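Local structure of putative exported protein (Bordetella pertussis Tohama I, 2PFZ) at residues A[117-129]-A[177-191]. The protein binds pyroglutamic acid as an extracytoplasmic solute receptor, probably delivering it to a tripartite ATP-independent periplasmic (TRAP) transporter. Residues are numbered along the deposited sequence; the frame is centred on the assembly and turned at random.
Sequences VAWPPQGIFANRD and DSYMSSGSTGFDTKT. With PCA (pyroglutamic acid), chain B.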
ATOM      1  N   VAL A 117       1.275  -6.093   4.657  1.00 14.11           N
ATOM      2  CA  VAL A 117       2.075  -6.562   3.539  1.00 14.81           C
ATOM      3  C   VAL A 117       2.382  -5.494   2.508  1.00 13.84           C
ATOM      4  O   VAL A 117       1.563  -4.640   2.237  1.00 14.13           O
ATOM      5  CB  VAL A 117       1.666  -7.957   2.914  1.00 16.42           C
ATOM      6  CG1 VAL A 117       0.516  -8.717   3.658  1.00 16.24           C
ATOM      7  CG2 VAL A 117       1.558  -7.958   1.401  1.00 15.34           C
ATOM      8  N   ALA A 118       3.595  -5.550   1.974  1.00 13.36           N
ATOM      9  CA  ALA A 118       4.044  -4.547   1.016  1.00 12.46           C
ATOM     10  C   ALA A 118       3.496  -4.829  -0.370  1.00 13.06           C
ATOM     11  O   ALA A 118       3.524  -5.962  -0.832  1.00 13.56           O
ATOM     12  CB  ALA A 118       5.575  -4.515   0.957  1.00 11.80           C
ATOM     13  N   TRP A 119       3.005  -3.775  -1.017  1.00 13.89           N
ATOM     14  CA  TRP A 119       2.789  -3.761  -2.463  1.00 14.69           C
ATOM     15  C   TRP A 119       4.177  -3.839  -3.123  1.00 14.75           C
ATOM     16  O   TRP A 119       5.186  -3.541  -2.483  1.00 14.82           O
ATOM     17  CB  TRP A 119       2.147  -2.429  -2.877  1.00 15.12           C
ATOM     18  CG  TRP A 119       0.668  -2.284  -2.591  1.00 14.99           C
ATOM     19  CD1 TRP A 119       0.095  -1.801  -1.452  1.00 14.64           C
ATOM     20  CD2 TRP A 119      -0.391  -2.565  -3.491  1.00 14.78           C
ATOM     21  NE1 TRP A 119      -1.276  -1.763  -1.580  1.00 15.22           N
ATOM     22  CE2 TRP A 119      -1.606  -2.251  -2.824  1.00 15.35           C
ATOM     23  CE3 TRP A 119      -0.445  -3.085  -4.786  1.00 15.26           C
ATOM     24  CZ2 TRP A 119      -2.847  -2.411  -3.426  1.00 15.27           C
ATOM     25  CZ3 TRP A 119      -1.683  -3.252  -5.382  1.00 14.16           C
ATOM     26  CH2 TRP A 119      -2.869  -2.904  -4.706  1.00 15.70           C
ATOM     27  N   PRO A 120       4.234  -4.237  -4.408  1.00 14.79           N
ATOM     28  CA  PRO A 120       5.521  -4.244  -5.131  1.00 15.03           C
ATOM     29  C   PRO A 120       6.157  -2.849  -5.317  1.00 15.14           C
ATOM     30  O   PRO A 120       5.504  -1.815  -5.107  1.00 14.74           O
ATOM     31  CB  PRO A 120       5.162  -4.897  -6.460  1.00 15.00           C
ATOM     32  CG  PRO A 120       3.859  -5.721  -6.113  1.00 14.78           C
ATOM     33  CD  PRO A 120       3.146  -4.790  -5.233  1.00 14.63           C
ATOM     34  N   PRO A 121       7.459  -2.817  -5.657  1.00 14.91           N
ATOM     35  CA  PRO A 121       8.165  -1.537  -5.767  1.00 14.77           C
ATOM     36  C   PRO A 121       7.546  -0.598  -6.786  1.00 14.48           C
ATOM     37  O   PRO A 121       7.137  -1.031  -7.869  1.00 15.76           O
ATOM     38  CB  PRO A 121       9.571  -1.963  -6.186  1.00 13.87           C
ATOM     39  CG  PRO A 121       9.708  -3.357  -5.612  1.00 14.49           C
ATOM     40  CD  PRO A 121       8.372  -3.957  -5.911  1.00 14.84           C
ATOM     41  N   GLN A 122       7.437   0.661  -6.408  1.00 14.38           N
ATOM     42  CA  GLN A 122       6.622   1.606  -7.169  1.00 14.60           C
ATOM     43  C   GLN A 122       7.371   2.255  -8.299  1.00 15.70           C
ATOM     44  O   GLN A 122       8.435   2.841  -8.082  1.00 15.33           O
ATOM     45  CB  GLN A 122       6.083   2.688  -6.256  1.00 15.11           C
ATOM     46  CG  GLN A 122       5.326   2.091  -5.051  1.00 14.96           C
ATOM     47  CD  GLN A 122       3.907   1.638  -5.348  1.00 15.35           C
ATOM     48  OE1 GLN A 122       3.597   0.437  -5.316  1.00 17.96           O
ATOM     49  NE2 GLN A 122       3.037   2.576  -5.584  1.00 12.01           N
ATOM     50  N   GLY A 123       6.769   2.202  -9.491  1.00 16.43           N
ATOM     51  CA  GLY A 123       7.370   2.816 -10.672  1.00 16.50           C
ATOM     52  C   GLY A 123       6.438   3.847 -11.252  1.00 17.31           C
ATOM     53  O   GLY A 123       5.355   4.080 -10.719  1.00 17.43           O
ATOM     54  N   ILE A 124       6.861   4.473 -12.341  1.00 17.99           N
ATOM     55  CA  ILE A 124       6.099   5.552 -12.963  1.00 17.70           C
ATOM     56  C   ILE A 124       5.547   5.061 -14.255  1.00 18.94           C
ATOM     57  O   ILE A 124       6.316   4.679 -15.155  1.00 20.17           O
ATOM     58  CB  ILE A 124       6.975   6.785 -13.308  1.00 17.68           C
ATOM     59  CG1 ILE A 124       7.892   7.154 -12.135  1.00 17.23           C
ATOM     60  CG2 ILE A 124       6.061   7.974 -13.696  1.00 18.07           C
ATOM     61  CD1 ILE A 124       9.079   8.081 -12.548  1.00 17.05           C
ATOM     62  N   PHE A 125       4.219   5.073 -14.351  1.00 19.64           N
ATOM     63  CA  PHE A 125       3.502   4.802 -15.599  1.00 19.81           C
ATOM     64  C   PHE A 125       3.374   6.121 -16.358  1.00 20.56           C
ATOM     65  O   PHE A 125       2.790   7.064 -15.841  1.00 20.48           O
ATOM     66  CB  PHE A 125       2.092   4.269 -15.325  1.00 19.84           C
ATOM     67  CG  PHE A 125       2.063   2.870 -14.750  1.00 19.78           C
ATOM     68  CD1 PHE A 125       2.112   1.746 -15.597  1.00 19.86           C
ATOM     69  CD2 PHE A 125       1.996   2.677 -13.368  1.00 19.67           C
ATOM     70  CE1 PHE A 125       2.077   0.427 -15.069  1.00 21.12           C
ATOM     71  CE2 PHE A 125       1.959   1.361 -12.817  1.00 19.49           C
ATOM     72  CZ  PHE A 125       2.011   0.245 -13.667  1.00 19.61           C
ATOM     73  N   ALA A 126       3.950   6.195 -17.562  1.00 21.21           N
ATOM     74  CA  ALA A 126       3.825   7.403 -18.377  1.00 22.49           C
ATOM     75  C   ALA A 126       3.882   7.116 -19.888  1.00 24.07           C
ATOM     76  O   ALA A 126       4.260   6.028 -20.329  1.00 23.94           O
ATOM     77  CB  ALA A 126       4.901   8.430 -17.978  1.00 23.04           C
ATOM     78  N   ASN A 127       3.500   8.115 -20.670  1.00 25.08           N
ATOM     79  CA  ASN A 127       3.669   8.044 -22.108  1.00 26.61           C
ATOM     80  C   ASN A 127       4.896   8.813 -22.556  1.00 27.58           C
ATOM     81  O   ASN A 127       5.353   8.640 -23.688  1.00 28.35           O
ATOM     82  CB  ASN A 127       2.398   8.525 -22.809  1.00 27.14           C
ATOM     83  CG  ASN A 127       1.307   7.486 -22.771  1.00 27.02           C
ATOM     84  OD1 ASN A 127       1.557   6.312 -23.041  1.00 30.30           O
ATOM     85  ND2 ASN A 127       0.102   7.897 -22.417  1.00 29.25           N
ATOM     86  N   ARG A 128       5.418   9.629 -21.637  1.00 27.84           N
ATOM     87  CA  ARG A 128       6.577  10.498 -21.822  1.00 29.11           C
ATOM     88  C   ARG A 128       7.905   9.808 -21.613  1.00 29.24           C
ATOM     89  O   ARG A 128       8.015   8.849 -20.837  1.00 28.42           O
ATOM     90  CB  ARG A 128       6.575  11.598 -20.753  1.00 29.53           C
ATOM     91  CG  ARG A 128       5.764  12.779 -21.056  1.00 30.10           C
ATOM     92  CD  ARG A 128       5.984  13.784 -19.954  1.00 30.98           C
ATOM     93  NE  ARG A 128       4.976  14.828 -20.034  1.00 30.27           N
ATOM     94  CZ  ARG A 128       5.027  15.977 -19.390  1.00 29.08           C
ATOM     95  NH1 ARG A 128       6.030  16.251 -18.568  1.00 30.99           N
ATOM     96  NH2 ARG A 128       4.047  16.845 -19.560  1.00 32.44           N
ATOM     97  N   ASP A 129       8.931  10.359 -22.255  1.00 29.47           N
ATOM     98  CA  ASP A 129      10.299   9.984 -21.942  1.00 30.18           C
ATOM     99  C   ASP A 129      10.747  10.700 -20.673  1.00 29.42           C
ATOM    100  O   ASP A 129      10.708  11.931 -20.601  1.00 29.82           O
ATOM    101  CB  ASP A 129      11.215  10.267 -23.131  1.00 31.28           C
ATOM    102  CG  ASP A 129      11.158   9.164 -24.162  1.00 33.06           C
ATOM    103  OD1 ASP A 129      12.180   8.482 -24.346  1.00 39.73           O
ATOM    104  OD2 ASP A 129      10.088   8.946 -24.775  1.00 39.38           O
ATOM    105  N   ASP A 177      -2.893  10.852 -17.265  1.00 26.48           N
ATOM    106  CA  ASP A 177      -2.054  10.256 -18.324  1.00 25.93           C
ATOM    107  C   ASP A 177      -0.836   9.503 -17.771  1.00 24.54           C
ATOM    108  O   ASP A 177      -0.026   8.933 -18.535  1.00 23.91           O
ATOM    109  CB  ASP A 177      -1.568  11.345 -19.314  1.00 26.90           C
ATOM    110  CG  ASP A 177      -0.786  12.490 -18.633  1.00 28.52           C
ATOM    111  OD1 ASP A 177      -0.271  12.322 -17.511  1.00 31.82           O
ATOM    112  OD2 ASP A 177      -0.656  13.594 -19.225  1.00 32.39           O
ATOM    113  N   SER A 178      -0.693   9.551 -16.445  1.00 22.95           N
ATOM    114  CA  SER A 178       0.501   9.081 -15.753  1.00 21.50           C
ATOM    115  C   SER A 178       0.157   8.857 -14.280  1.00 21.03           C
ATOM    116  O   SER A 178      -0.801   9.433 -13.770  1.00 20.85           O
ATOM    117  CB  SER A 178       1.621  10.124 -15.842  1.00 21.62           C
ATOM    118  OG  SER A 178       1.261  11.324 -15.156  1.00 20.65           O
ATOM    119  N   TYR A 179       0.954   8.015 -13.629  1.00 20.82           N
ATOM    120  CA  TYR A 179       0.913   7.795 -12.193  1.00 19.21           C
ATOM    121  C   TYR A 179       2.056   6.911 -11.673  1.00 18.85           C
ATOM    122  O   TYR A 179       2.703   6.207 -12.431  1.00 18.95           O
ATOM    123  CB  TYR A 179      -0.441   7.235 -11.742  1.00 19.11           C
ATOM    124  CG  TYR A 179      -0.794   5.837 -12.162  1.00 18.57           C
ATOM    125  CD1 TYR A 179      -1.301   5.580 -13.438  1.00 18.32           C
ATOM    126  CD2 TYR A 179      -0.699   4.763 -11.259  1.00 15.31           C
ATOM    127  CE1 TYR A 179      -1.655   4.290 -13.820  1.00 17.76           C
ATOM    128  CE2 TYR A 179      -1.031   3.474 -11.645  1.00 17.63           C
ATOM    129  CZ  TYR A 179      -1.519   3.240 -12.929  1.00 19.00           C
ATOM    130  OH  TYR A 179      -1.896   1.961 -13.326  1.00 19.55           O
ATOM    131  N   MET A 180       2.286   6.950 -10.364  1.00 18.23           N
ATOM    132  CA  MET A 180       3.146   5.947  -9.731  1.00 17.55           C
ATOM    133  C   MET A 180       2.326   4.894  -9.003  1.00 18.09           C
ATOM    134  O   MET A 180       1.330   5.218  -8.361  1.00 17.76           O
ATOM    135  CB  MET A 180       4.199   6.564  -8.833  1.00 17.72           C
ATOM    136  CG  MET A 180       5.250   7.348  -9.630  1.00 15.84           C
ATOM    137  SD  MET A 180       6.557   8.041  -8.619  1.00 18.04           S
ATOM    138  CE  MET A 180       7.538   6.580  -8.290  1.00 16.71           C
ATOM    139  N   SER A 181       2.710   3.634  -9.221  1.00 18.11           N
ATOM    140  CA  SER A 181       2.076   2.449  -8.616  1.00 17.07           C
ATOM    141  C   SER A 181       2.926   1.220  -8.964  1.00 17.52           C
ATOM    142  O   SER A 181       4.057   1.349  -9.447  1.00 16.44           O
ATOM    143  CB  SER A 181       0.659   2.232  -9.146  1.00 17.70           C
ATOM    144  OG  SER A 181      -0.033   1.265  -8.366  1.00 16.73           O
ATOM    145  N   SER A 182       2.360   0.032  -8.719  1.00 17.04           N
ATOM    146  CA  SER A 182       3.037  -1.235  -8.914  1.00 17.30           C
ATOM    147  C   SER A 182       2.676  -1.808 -10.291  1.00 17.57           C
ATOM    148  O   SER A 182       1.719  -1.360 -10.918  1.00 17.23           O
ATOM    149  CB  SER A 182       2.608  -2.212  -7.829  1.00 16.84           C
ATOM    150  OG  SER A 182       1.188  -2.314  -7.783  1.00 15.60           O
ATOM    151  N   GLY A 183       3.463  -2.774 -10.764  1.00 18.63           N
ATOM    152  CA  GLY A 183       3.094  -3.556 -11.941  1.00 18.88           C
ATOM    153  C   GLY A 183       1.756  -4.249 -11.731  1.00 18.84           C
ATOM    154  O   GLY A 183       0.978  -4.403 -12.682  1.00 19.63           O
ATOM    155  N   SER A 184       1.524  -4.697 -10.493  1.00 18.12           N
ATOM    156  CA  SER A 184       0.252  -5.288 -10.047  1.00 18.10           C
ATOM    157  C   SER A 184      -0.947  -4.446 -10.494  1.00 17.32           C
ATOM    158  O   SER A 184      -1.772  -4.901 -11.287  1.00 17.27           O
ATOM    159  CB  SER A 184       0.257  -5.450  -8.521  1.00 18.37           C
ATOM    160  OG  SER A 184      -1.040  -5.758  -8.005  1.00 19.50           O
ATOM    161  N   THR A 185      -1.024  -3.225  -9.990  1.00 17.17           N
ATOM    162  CA  THR A 185      -2.097  -2.270 -10.331  1.00 18.05           C
ATOM    163  C   THR A 185      -2.155  -1.956 -11.811  1.00 18.75           C
ATOM    164  O   THR A 185      -3.247  -1.933 -12.404  1.00 18.96           O
ATOM    165  CB  THR A 185      -2.008  -0.993  -9.497  1.00 18.13           C
ATOM    166  OG1 THR A 185      -2.247  -1.329  -8.135  1.00 17.41           O
ATOM    167  CG2 THR A 185      -3.055   0.024  -9.941  1.00 18.93           C
ATOM    168  N   GLY A 186      -0.986  -1.715 -12.408  1.00 19.06           N
ATOM    169  CA  GLY A 186      -0.914  -1.502 -13.865  1.00 20.41           C
ATOM    170  C   GLY A 186      -1.579  -2.617 -14.643  1.00 21.38           C
ATOM    171  O   GLY A 186      -2.394  -2.364 -15.536  1.00 21.25           O
ATOM    172  N   PHE A 187      -1.236  -3.859 -14.306  1.00 22.30           N
ATOM    173  CA  PHE A 187      -1.818  -5.018 -14.974  1.00 23.12           C
ATOM    174  C   PHE A 187      -3.314  -5.149 -14.696  1.00 23.52           C
ATOM    175  O   PHE A 187      -4.116  -5.297 -15.632  1.00 23.92           O
ATOM    176  CB  PHE A 187      -1.093  -6.300 -14.557  1.00 23.46           C
ATOM    177  CG  PHE A 187      -1.515  -7.512 -15.330  1.00 25.55           C
ATOM    178  CD1 PHE A 187      -0.994  -7.755 -16.601  1.00 26.93           C
ATOM    179  CD2 PHE A 187      -2.424  -8.414 -14.788  1.00 26.55           C
ATOM    180  CE1 PHE A 187      -1.390  -8.890 -17.328  1.00 27.28           C
ATOM    181  CE2 PHE A 187      -2.818  -9.554 -15.505  1.00 27.42           C
ATOM    182  CZ  PHE A 187      -2.285  -9.785 -16.778  1.00 25.78           C
ATOM    183  N   ASP A 188      -3.690  -5.092 -13.422  1.00 23.49           N
ATOM    184  CA  ASP A 188      -5.079  -5.360 -13.024  1.00 23.72           C
ATOM    185  C   ASP A 188      -6.098  -4.338 -13.532  1.00 23.97           C
ATOM    186  O   ASP A 188      -7.311  -4.603 -13.522  1.00 25.33           O
ATOM    187  CB  ASP A 188      -5.190  -5.466 -11.503  1.00 23.57           C
ATOM    188  CG  ASP A 188      -4.585  -6.738 -10.943  1.00 22.72           C
ATOM    189  OD1 ASP A 188      -4.411  -7.751 -11.661  1.00 23.73           O
ATOM    190  OD2 ASP A 188      -4.291  -6.726  -9.746  1.00 22.12           O
ATOM    191  N   THR A 189      -5.618  -3.173 -13.954  1.00 23.45           N
ATOM    192  CA  THR A 189      -6.483  -2.107 -14.451  1.00 23.32           C
ATOM    193  C   THR A 189      -6.315  -1.957 -15.963  1.00 23.82           C
ATOM    194  O   THR A 189      -6.859  -1.021 -16.584  1.00 24.00           O
ATOM    195  CB  THR A 189      -6.201  -0.753 -13.748  1.00 22.89           C
ATOM    196  OG1 THR A 189      -4.831  -0.355 -13.954  1.00 22.45           O
ATOM    197  CG2 THR A 189      -6.544  -0.816 -12.240  1.00 22.66           C
ATOM    198  N   LYS A 190      -5.573  -2.899 -16.550  1.00 24.05           N
ATOM    199  CA  LYS A 190      -5.199  -2.864 -17.964  1.00 24.93           C
ATOM    200  C   LYS A 190      -4.679  -1.497 -18.395  1.00 24.78           C
ATOM    201  O   LYS A 190      -5.112  -0.950 -19.415  1.00 24.67           O
ATOM    202  CB  LYS A 190      -6.383  -3.314 -18.838  1.00 25.18           C
ATOM    203  CG  LYS A 190      -6.721  -4.774 -18.649  1.00 27.25           C
ATOM    204  CD  LYS A 190      -7.220  -5.398 -19.950  1.00 31.55           C
ATOM    205  CE  LYS A 190      -8.724  -5.309 -20.079  1.00 33.45           C
ATOM    206  NZ  LYS A 190      -9.334  -6.591 -19.650  1.00 37.17           N
ATOM    207  N   THR A 191      -3.739  -0.960 -17.607  1.00 24.57           N
ATOM    208  CA  THR A 191      -3.111   0.356 -17.852  1.00 24.61           C
ATOM    209  C   THR A 191      -2.395   0.405 -19.207  1.00 25.68           C
ATOM    210  O   THR A 191      -2.312   1.453 -19.839  1.00 25.24           O
ATOM    211  CB  THR A 191      -2.158   0.726 -16.682  1.00 23.77           C
ATOM    212  OG1 THR A 191      -2.961   1.087 -15.564  1.00 21.93           O
ATOM    213  CG2 THR A 191      -1.261   1.934 -17.002  1.00 22.83           C
TER
HETATM  214  N   PCA B   1      -1.366  -0.020  -6.078  1.00 15.94           N
HETATM  215  CA  PCA B   1      -2.309   0.727  -5.224  1.00 16.87           C
HETATM  216  CB  PCA B   1      -1.586   1.371  -4.041  1.00 16.52           C
HETATM  217  CG  PCA B   1      -0.117   1.030  -4.208  1.00 15.73           C
HETATM  218  CD  PCA B   1      -0.090   0.147  -5.422  1.00 15.83           C
HETATM  219  OE  PCA B   1       0.933  -0.433  -5.816  1.00 15.77           O
HETATM  220  C   PCA B   1      -2.876   1.842  -6.073  1.00 17.64           C
HETATM  221  O   PCA B   1      -3.913   2.440  -5.757  1.00 17.85           O
HETATM  222  OXT PCA B   1      -2.273   2.157  -7.112  1.00 17.91           O
HETATM  223  O   HOH W   1       5.944  -3.192  -9.446  1.00 21.62           O
HETATM  224  O   HOH W   2       2.353  10.408 -19.693  1.00 29.18           O
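Antiparallel pairing of strands 123-126 and 178-181, at the middle of a six-stranded mixed sheet, joins two parts of the chain that both contribute to the ligand pocket, one just before its strand and the other at the end of its strand and just after. Gly123 with Ser181 and Phe125 with Tyr179 form hydrogen-bonded pairs, two bonds each; the shortest of the four is Phe125 N to Tyr179 O, at 2.7 Å. Between them, the Ile124-Met180 pair sends its side chains to one face, where Ile124 CG1 rests 3.6 Å from Met180 CG. On the other face the rings of Phe125 and Tyr179 run side by side in an offset stack, centroids 4.7 Å apart and planes at 24°. Tyr179 CG sits between its backbone N and carbonyl carbon (chi1 68°), which swings the ring alongside Phe125, while the phenol OH shares a hydrogen bond with Thr191 OG1. The far rim of Phe125 fits against helix 183-188: CZ lies 3.4 Å from Gly186 CA, and Ser182 O meets the ring edge in its plane. In this DctP-family periplasmic binding protein, strand 178-181 leads into a short helix whose N-terminal end faces the ligand. Ser182, the N-cap, accepts from Thr185 N through OG, and the same OG donates to PCA OE at 2.7 Å. Ser181 OG binds PCA OXT, and PCA N donates to Thr185 OG1 at 2.6 Å, nearly straight (166°). Trp119 lies over the pyroglutamate with one indole face, PCA CD lying 3.3 Å above its plane. Asn208 holds the indole NE1; Arg142 also bonds the ligand.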